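Long-range contacts in 7,8-dihydro-6-hydroxymethylpterin pyrophosphokinase-dihydropteroate synthase (Plasmodium falciparum, PDB 6JWY), which probably makes dihydropteroate, first pyrophosphorylating 6-hydroxymethyl-7,8-dihydropterin with ATP and then joining the product to 4-aminobenzoate: residues Val392-Val397 with Leu684-Asp689; Val428-Gly433 with Ile478-Thr483. The protein carries 1 engineered substitution. All coordinates share one frame; numbering follows the deposited sequence.

In the fold
The chain from the N terminus first builds the pyrophosphokinase part and then enters a parallel barrel through strand 390-396, which waits almost until the end of the chain for its partner in interaction 1. Helix 411-423 leads to strand 428-432, and helix 448-464 leads on to strand 478-482, so interaction 2 closes a short loop by a beta-alpha-beta crossover. Only with strand 684-687 does interaction 1 close, and its long loop encloses interaction 2 entirely. Strands 390-396 and 428-432 are direct neighbours, bonded between G393 and both V428 and D430. The two contacts therefore form one continuous piece of barrel wall, and both reach the bound pterin compound.

Interaction 1: residues Val392-Val397 with Leu684-Asp689; sequences VGILNV and LIRVHD. With CKL (4-[(2-azanyl-4-oxidanylidene-7,8-dihydro-3~{H}-pteridin-6-yl)methylamino]-~{N}-(5,6-dimethoxypyrimidin-4-yl)benzenesulfonamide), chain C; ACT (acetate ion), chain J.
The side chain of I394 serves two flat groups of the other strand's end at once: its CD1 rests on the face of the H688 ring, 3.4 Å from the centroid and only 9° off the normal, while the branch CG1-CD1 also covers one face of the R686 guanidinium. On the opposite face of that guanidinium lies the pterin end of the ligand, with R686 CZ 3.4 Å from N10 of CKL, so the cation is sandwiched between a hydrocarbon and a heterocycle. R686 arrives there because its chain runs extended from CG to NE, with CG anti to the backbone N (chi1 -165°). The protein's own hold on the rotation of the group is the salt bridge from NE to D430. NH1 and NH2 also both donate to one oxygen, O, of an acetate that probably comes from the crystallisation liquor, at 2.9 Å and 3.0 Å. H688 ND1 is hydrogen-bonded to the hydroxyl of S607.

Beneath these side chains the parallel strands pair V392 with R686 and G393 with V687. V392 bonds through both its N and its O, N to I685 O at 3.0 Å and O from V687 N at 2.9 Å. The third bond, from I394 N to V687 O (3.0 Å), is more bent, its N-H...O angle being 146°. Farther back, V392 CG2 meets L684 CD2 at 3.7 Å, and F603 packs against both residues.

The pairing joins the first and last strands of the barrel, which is the way a TIM barrel brings its chain ends together, and here it places an arginine against the face of the bound pterin in dihydropteroate synthase.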
loop_
_atom_site.group_PDB
_atom_site.type_symbol
_atom_site.label_atom_id
_atom_site.label_comp_id
_atom_site.label_asym_id
_atom_site.label_seq_id
_atom_site.Cartn_x
_atom_site.Cartn_y
_atom_site.Cartn_z
ATOM N N VAL A 392 -5.043 13.378 -15.010
ATOM C CA VAL A 392 -5.957 14.180 -15.804
ATOM C C VAL A 392 -5.755 15.637 -15.394
ATOM O O VAL A 392 -6.109 16.025 -14.272
ATOM C CB VAL A 392 -7.413 13.748 -15.525
ATOM C CG1 VAL A 392 -8.423 14.697 -16.150
ATOM C CG2 VAL A 392 -7.698 12.293 -15.895
ATOM N N GLY A 393 -5.205 16.453 -16.305
ATOM C CA GLY A 393 -4.982 17.861 -15.992
ATOM C C GLY A 393 -6.249 18.720 -16.090
ATOM O O GLY A 393 -7.034 18.596 -17.031
ATOM N N ILE A 394 -6.425 19.617 -15.117
ATOM C CA ILE A 394 -7.580 20.504 -15.082
ATOM C C ILE A 394 -7.276 21.780 -15.861
ATOM O O ILE A 394 -6.328 22.485 -15.524
ATOM C CB ILE A 394 -7.925 20.880 -13.627
ATOM C CG1 ILE A 394 -8.288 19.657 -12.779
ATOM C CG2 ILE A 394 -8.999 21.961 -13.590
ATOM C CD1 ILE A 394 -8.323 19.967 -11.307
ATOM N N LEU A 395 -8.125 22.087 -16.853
ATOM C CA LEU A 395 -8.159 23.382 -17.512
ATOM C C LEU A 395 -9.505 24.054 -17.257
ATOM O O LEU A 395 -10.514 23.708 -17.886
ATOM C CB LEU A 395 -7.937 23.162 -19.008
ATOM C CG LEU A 395 -7.725 24.436 -19.824
ATOM C CD1 LEU A 395 -6.287 24.924 -19.690
ATOM C CD2 LEU A 395 -8.048 24.184 -21.287
ATOM N N ASN A 396 -9.519 25.000 -16.307
ATOM C CA ASN A 396 -10.691 25.834 -16.099
ATOM C C ASN A 396 -10.552 27.091 -16.955
ATOM O O ASN A 396 -9.812 27.997 -16.588
ATOM C CB ASN A 396 -10.813 26.304 -14.653
ATOM C CG ASN A 396 -11.098 25.193 -13.668
ATOM O OD1 ASN A 396 -10.318 24.960 -12.744
ATOM N ND2 ASN A 396 -12.225 24.520 -13.835
ATOM N N VAL A 397 -11.225 27.134 -18.110
ATOM C CA VAL A 397 -11.455 28.384 -18.824
ATOM C C VAL A 397 -12.458 29.208 -18.011
ATOM O O VAL A 397 -13.661 28.929 -18.025
ATOM C CB VAL A 397 -12.013 28.130 -20.240
ATOM C CG1 VAL A 397 -11.648 29.241 -21.206
ATOM C CG2 VAL A 397 -11.594 26.783 -20.797
ATOM N N LEU A 684 -7.725 7.115 -12.456
ATOM C CA LEU A 684 -7.550 8.487 -12.934
ATOM C C LEU A 684 -7.646 9.442 -11.747
ATOM O O LEU A 684 -8.591 9.331 -10.967
ATOM C CB LEU A 684 -8.648 8.797 -13.961
ATOM C CG LEU A 684 -8.625 7.943 -15.235
ATOM C CD1 LEU A 684 -9.755 6.925 -15.223
ATOM C CD2 LEU A 684 -8.668 8.769 -16.518
ATOM N N ILE A 685 -6.669 10.342 -11.590
ATOM C CA ILE A 685 -6.760 11.404 -10.589
ATOM C C ILE A 685 -6.804 12.762 -11.293
ATOM O O ILE A 685 -5.977 13.064 -12.163
ATOM C CB ILE A 685 -5.608 11.333 -9.551
ATOM C CG1 ILE A 685 -4.206 11.473 -10.169
ATOM C CG2 ILE A 685 -5.736 10.096 -8.650
ATOM C CD1 ILE A 685 -3.071 11.436 -9.163
ATOM N N ARG A 686 -7.786 13.590 -10.916
ATOM C CA ARG A 686 -8.030 14.862 -11.591
ATOM C C ARG A 686 -7.320 15.979 -10.829
ATOM O O ARG A 686 -7.704 16.248 -9.702
ATOM C CB ARG A 686 -9.541 15.119 -11.601
ATOM C CG ARG A 686 -9.986 16.214 -12.559
ATOM C CD ARG A 686 -11.467 16.529 -12.449
ATOM N NE ARG A 686 -11.852 17.777 -13.087
ATOM C CZ ARG A 686 -11.942 18.958 -12.463
ATOM N NH1 ARG A 686 -12.312 20.022 -13.159
ATOM N NH2 ARG A 686 -11.672 19.078 -11.167
ATOM N N VAL A 687 -6.310 16.631 -11.428
ATOM C CA VAL A 687 -5.406 17.478 -10.652
ATOM C C VAL A 687 -5.097 18.797 -11.374
ATOM O O VAL A 687 -5.024 18.847 -12.615
ATOM C CB VAL A 687 -4.087 16.743 -10.305
ATOM C CG1 VAL A 687 -4.292 15.587 -9.346
ATOM C CG2 VAL A 687 -3.341 16.266 -11.533
ATOM N N HIS A 688 -4.862 19.847 -10.566
ATOM C CA HIS A 688 -4.329 21.134 -11.022
ATOM C C HIS A 688 -2.821 21.077 -11.248
ATOM O O HIS A 688 -2.345 21.552 -12.272
ATOM C CB HIS A 688 -4.580 22.255 -10.002
ATOM C CG HIS A 688 -6.028 22.568 -9.846
ATOM N ND1 HIS A 688 -6.783 22.044 -8.792
ATOM C CD2 HIS A 688 -6.865 23.291 -10.626
ATOM C CE1 HIS A 688 -8.030 22.448 -8.928
ATOM N NE2 HIS A 688 -8.103 23.217 -10.052
ATOM N N ASP A 689 -2.082 20.531 -10.268
ATOM C CA ASP A 689 -0.623 20.501 -10.239
ATOM C C ASP A 689 -0.048 19.269 -10.948
ATOM O O ASP A 689 0.326 18.297 -10.302
ATOM C CB ASP A 689 -0.198 20.584 -8.780
ATOM C CG ASP A 689 -0.907 21.758 -8.113
ATOM O OD1 ASP A 689 -0.764 22.887 -8.635
ATOM O OD2 ASP A 689 -1.625 21.544 -7.104
HETATM C C2 CKL C . -15.196 15.200 -11.641
HETATM C C4 CKL C . -14.605 15.982 -9.489
HETATM C C5 CKL C . -14.726 17.383 -9.912
HETATM C C6 CKL C . -15.127 17.545 -11.321
HETATM O O24 CKL C . -15.030 21.540 -1.362
HETATM S S21 CKL C . -14.426 22.500 -2.262
HETATM O O23 CKL C . -13.042 22.544 -1.919
HETATM N N22 CKL C . -14.933 24.041 -2.169
HETATM C C25 CKL C . -16.006 24.490 -1.471
HETATM C C30 CKL C . -16.264 25.855 -1.449
HETATM O O31 CKL C . -15.454 26.736 -2.125
HETATM C C32 CKL C . -15.807 27.196 -3.433
HETATM C C29 CKL C . -17.346 26.316 -0.717
HETATM O O33 CKL C . -17.624 27.664 -0.671
HETATM C C34 CKL C . -18.050 28.311 0.541
HETATM N N28 CKL C . -18.127 25.420 -0.060
HETATM C C27 CKL C . -17.864 24.100 -0.095
HETATM N N26 CKL C . -16.814 23.634 -0.786
HETATM C C18 CKL C . -14.749 22.112 -3.789
HETATM C C17 CKL C . -13.944 22.651 -4.795
HETATM C C16 CKL C . -14.215 22.337 -6.120
HETATM C C19 CKL C . -15.838 21.287 -4.118
HETATM C C20 CKL C . -16.102 20.975 -5.452
HETATM C C15 CKL C . -15.270 21.485 -6.458
HETATM N N14 CKL C . -15.513 21.165 -7.776
HETATM C C13 CKL C . -14.543 21.078 -8.877
HETATM C C8 CKL C . -14.708 19.751 -9.608
HETATM C C9 CKL C . -15.103 19.955 -11.022
HETATM N N10 CKL C . -15.290 18.773 -11.800
HETATM N N1 CKL C . -15.330 16.459 -12.137
HETATM N N7 CKL C . -14.515 18.474 -9.094
HETATM O O12 CKL C . -14.260 15.718 -8.314
HETATM N N3 CKL C . -14.859 14.983 -10.361
HETATM N N11 CKL C . -15.448 14.138 -12.428
HETATM C C ACT J . -11.647 22.762 -10.073
HETATM O O ACT J . -11.966 22.111 -11.111
HETATM O OXT ACT J . -11.615 22.276 -8.914
HETATM C CH3 ACT J . -11.246 24.247 -10.221
#

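Interaction 2: residues Val428-Gly433 with Ile478-Thr483; sequences VIDIGG and IISIDT. With CKL (4-[(2-azanyl-4-oxidanylidene-7,8-dihydro-3~{H}-pteridin-6-yl)methylamino]-~{N}-(5,6-dimethoxypyrimidin-4-yl)benzenesulfonamide), chain C.
Part of the pterin pocket of the synthase is built where two adjacent barrel strands bring the carboxylates of D430 and D482 close together, although D430 pairs with S480 in the sheet. D482 is one of several residues that hydrogen-bond the ligand: its OD2 accepts a bond from N10 of CKL at 2.6 Å, with an N-H...O angle of 158°. With chi1 at -171° its carboxylate swings away from the backbone N, toward the ligand. D430 lies one step deeper, its OD2 3.5 Å from OD2 of D482, the two carboxylate planes being 29° apart. Such closeness of like charges is probably eased by R686, which, already paired with D430, also makes a long, weak ion pair to D482 through NH1. N502 also donates to D430 OD2, and D430, which does not touch the ligand itself, probably acts as a second-shell group for R686.

The backbones that carry these acids are in regular parallel pairing. I429 bonds out from both sides, N to I478 O at 2.9 Å and O from S480 N at 2.9 Å; I431 repeats the pattern two residues on, with N to S480 O at 2.8 Å and O from D482 N at 2.7 Å.

Side chains alternate between the two faces of this wall. V428, D430, I478 and S480 turn into the barrel, where V428 CG2 packs on I478 CB at 3.9 Å and I478 and S480 touch I500 of strand 500-503. I429, I431, I479 and I481 turn outward, I431 CG2 lying 4.1 Å from I481 CB. Helix 448-464 covers I431, I479 and I481, helix 486-494 lies against I481, and strand 390-396 continues the sheet beyond strand 428-432.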
loop_
_atom_site.group_PDB
_atom_site.type_symbol
_atom_site.label_atom_id
_atom_site.label_comp_id
_atom_site.label_asym_id
_atom_site.label_seq_id
_atom_site.Cartn_x
_atom_site.Cartn_y
_atom_site.Cartn_z
ATOM N N VAL A 428 -4.526 13.017 -19.955
ATOM C CA VAL A 428 -5.897 13.440 -20.198
ATOM C C VAL A 428 -5.973 14.899 -19.767
ATOM O O VAL A 428 -5.456 15.224 -18.686
ATOM C CB VAL A 428 -6.915 12.579 -19.415
ATOM C CG1 VAL A 428 -8.342 13.053 -19.600
ATOM C CG2 VAL A 428 -6.821 11.082 -19.734
ATOM N N ILE A 429 -6.579 15.757 -20.616
ATOM C CA ILE A 429 -6.924 17.126 -20.239
ATOM C C ILE A 429 -8.431 17.207 -19.957
ATOM O O ILE A 429 -9.231 16.873 -20.829
ATOM C CB ILE A 429 -6.557 18.126 -21.369
ATOM C CG1 ILE A 429 -5.162 17.925 -21.972
ATOM C CG2 ILE A 429 -6.793 19.566 -20.937
ATOM C CD1 ILE A 429 -4.008 18.333 -21.075
ATOM N N ASP A 430 -8.840 17.663 -18.767
ATOM C CA ASP A 430 -10.266 17.839 -18.496
ATOM C C ASP A 430 -10.578 19.334 -18.545
ATOM O O ASP A 430 -10.097 20.081 -17.695
ATOM C CB ASP A 430 -10.729 17.207 -17.172
ATOM C CG ASP A 430 -12.217 17.399 -16.845
ATOM O OD1 ASP A 430 -13.068 17.019 -17.710
ATOM O OD2 ASP A 430 -12.549 17.936 -15.711
ATOM N N ILE A 431 -11.372 19.743 -19.549
ATOM C CA ILE A 431 -11.686 21.142 -19.820
ATOM C C ILE A 431 -13.114 21.460 -19.391
ATOM O O ILE A 431 -14.048 20.699 -19.641
ATOM C CB ILE A 431 -11.460 21.536 -21.303
ATOM C CG1 ILE A 431 -11.691 23.032 -21.524
ATOM C CG2 ILE A 431 -12.347 20.745 -22.249
ATOM C CD1 ILE A 431 -11.097 23.537 -22.814
ATOM N N GLY A 432 -13.264 22.661 -18.829
ATOM C CA GLY A 432 -14.519 23.119 -18.268
ATOM C C GLY A 432 -14.654 24.637 -18.329
ATOM O O GLY A 432 -13.655 25.355 -18.303
ATOM N N GLY A 433 -15.914 25.091 -18.426
ATOM C CA GLY A 433 -16.268 26.499 -18.454
ATOM C C GLY A 433 -16.653 26.994 -17.070
ATOM O O GLY A 433 -15.719 27.151 -16.255
ATOM N N ILE A 478 -5.904 12.559 -24.413
ATOM C CA ILE A 478 -7.333 12.343 -24.383
ATOM C C ILE A 478 -7.942 13.613 -23.802
ATOM O O ILE A 478 -7.351 14.220 -22.906
ATOM C CB ILE A 478 -7.602 11.078 -23.551
ATOM C CG1 ILE A 478 -6.992 9.845 -24.232
ATOM C CG2 ILE A 478 -9.087 10.917 -23.267
ATOM C CD1 ILE A 478 -6.634 8.736 -23.271
ATOM N N ILE A 479 -9.073 14.035 -24.386
ATOM C CA ILE A 479 -9.730 15.276 -24.007
ATOM C C ILE A 479 -11.084 14.915 -23.401
ATOM O O ILE A 479 -11.912 14.220 -24.020
ATOM C CB ILE A 479 -9.903 16.233 -25.217
ATOM C CG1 ILE A 479 -8.609 16.475 -26.006
ATOM C CG2 ILE A 479 -10.557 17.538 -24.809
ATOM C CD1 ILE A 479 -7.641 17.448 -25.344
ATOM N N SER A 480 -11.281 15.400 -22.174
ATOM C CA SER A 480 -12.578 15.284 -21.555
ATOM C C SER A 480 -13.135 16.686 -21.340
ATOM O O SER A 480 -12.392 17.612 -21.006
ATOM C CB SER A 480 -12.514 14.425 -20.306
ATOM O OG SER A 480 -12.560 15.172 -19.093
ATOM N N ILE A 481 -14.442 16.819 -21.571
ATOM C CA ILE A 481 -15.138 18.059 -21.289
ATOM C C ILE A 481 -16.046 17.888 -20.069
ATOM O O ILE A 481 -16.921 17.024 -20.034
ATOM C CB ILE A 481 -15.874 18.608 -22.534
ATOM C CG1 ILE A 481 -16.509 19.975 -22.228
ATOM C CG2 ILE A 481 -16.856 17.590 -23.101
ATOM C CD1 ILE A 481 -17.096 20.673 -23.395
ATOM N N ASP A 482 -15.813 18.748 -19.067
ATOM C CA ASP A 482 -16.541 18.747 -17.814
ATOM C C ASP A 482 -17.811 19.562 -18.039
ATOM O O ASP A 482 -17.796 20.778 -17.842
ATOM C CB ASP A 482 -15.696 19.411 -16.733
ATOM C CG ASP A 482 -16.245 19.282 -15.328
ATOM O OD1 ASP A 482 -17.485 19.162 -15.171
ATOM O OD2 ASP A 482 -15.431 19.326 -14.386
ATOM N N THR A 483 -18.901 18.891 -18.430
ATOM C CA THR A 483 -20.138 19.576 -18.752
ATOM C C THR A 483 -21.339 18.704 -18.396
ATOM O O THR A 483 -21.225 17.481 -18.447
ATOM C CB THR A 483 -20.177 19.951 -20.234
ATOM O OG1 THR A 483 -21.330 20.777 -20.310
ATOM C CG2 THR A 483 -20.372 18.793 -21.189
HETATM C C2 CKL C . -15.196 15.200 -11.641
HETATM C C4 CKL C . -14.605 15.982 -9.489
HETATM C C5 CKL C . -14.726 17.383 -9.912
HETATM C C6 CKL C . -15.127 17.545 -11.321
HETATM O O24 CKL C . -15.030 21.540 -1.362
HETATM S S21 CKL C . -14.426 22.500 -2.262
HETATM O O23 CKL C . -13.042 22.544 -1.919
HETATM N N22 CKL C . -14.933 24.041 -2.169
HETATM C C25 CKL C . -16.006 24.490 -1.471
HETATM C C30 CKL C . -16.264 25.855 -1.449
HETATM O O31 CKL C . -15.454 26.736 -2.125
HETATM C C32 CKL C . -15.807 27.196 -3.433
HETATM C C29 CKL C . -17.346 26.316 -0.717
HETATM O O33 CKL C . -17.624 27.664 -0.671
HETATM C C34 CKL C . -18.050 28.311 0.541
HETATM N N28 CKL C . -18.127 25.420 -0.060
HETATM C C27 CKL C . -17.864 24.100 -0.095
HETATM N N26 CKL C . -16.814 23.634 -0.786
HETATM C C18 CKL C . -14.749 22.112 -3.789
HETATM C C17 CKL C . -13.944 22.651 -4.795
HETATM C C16 CKL C . -14.215 22.337 -6.120
HETATM C C19 CKL C . -15.838 21.287 -4.118
HETATM C C20 CKL C . -16.102 20.975 -5.452
HETATM C C15 CKL C . -15.270 21.485 -6.458
HETATM N N14 CKL C . -15.513 21.165 -7.776
HETATM C C13 CKL C . -14.543 21.078 -8.877
HETATM C C8 CKL C . -14.708 19.751 -9.608
HETATM C C9 CKL C . -15.103 19.955 -11.022
HETATM N N10 CKL C . -15.290 18.773 -11.800
HETATM N N1 CKL C . -15.330 16.459 -12.137
HETATM N N7 CKL C . -14.515 18.474 -9.094
HETATM O O12 CKL C . -14.260 15.718 -8.314
HETATM N N3 CKL C . -14.859 14.983 -10.361
HETATM N N11 CKL C . -15.448 14.138 -12.428
#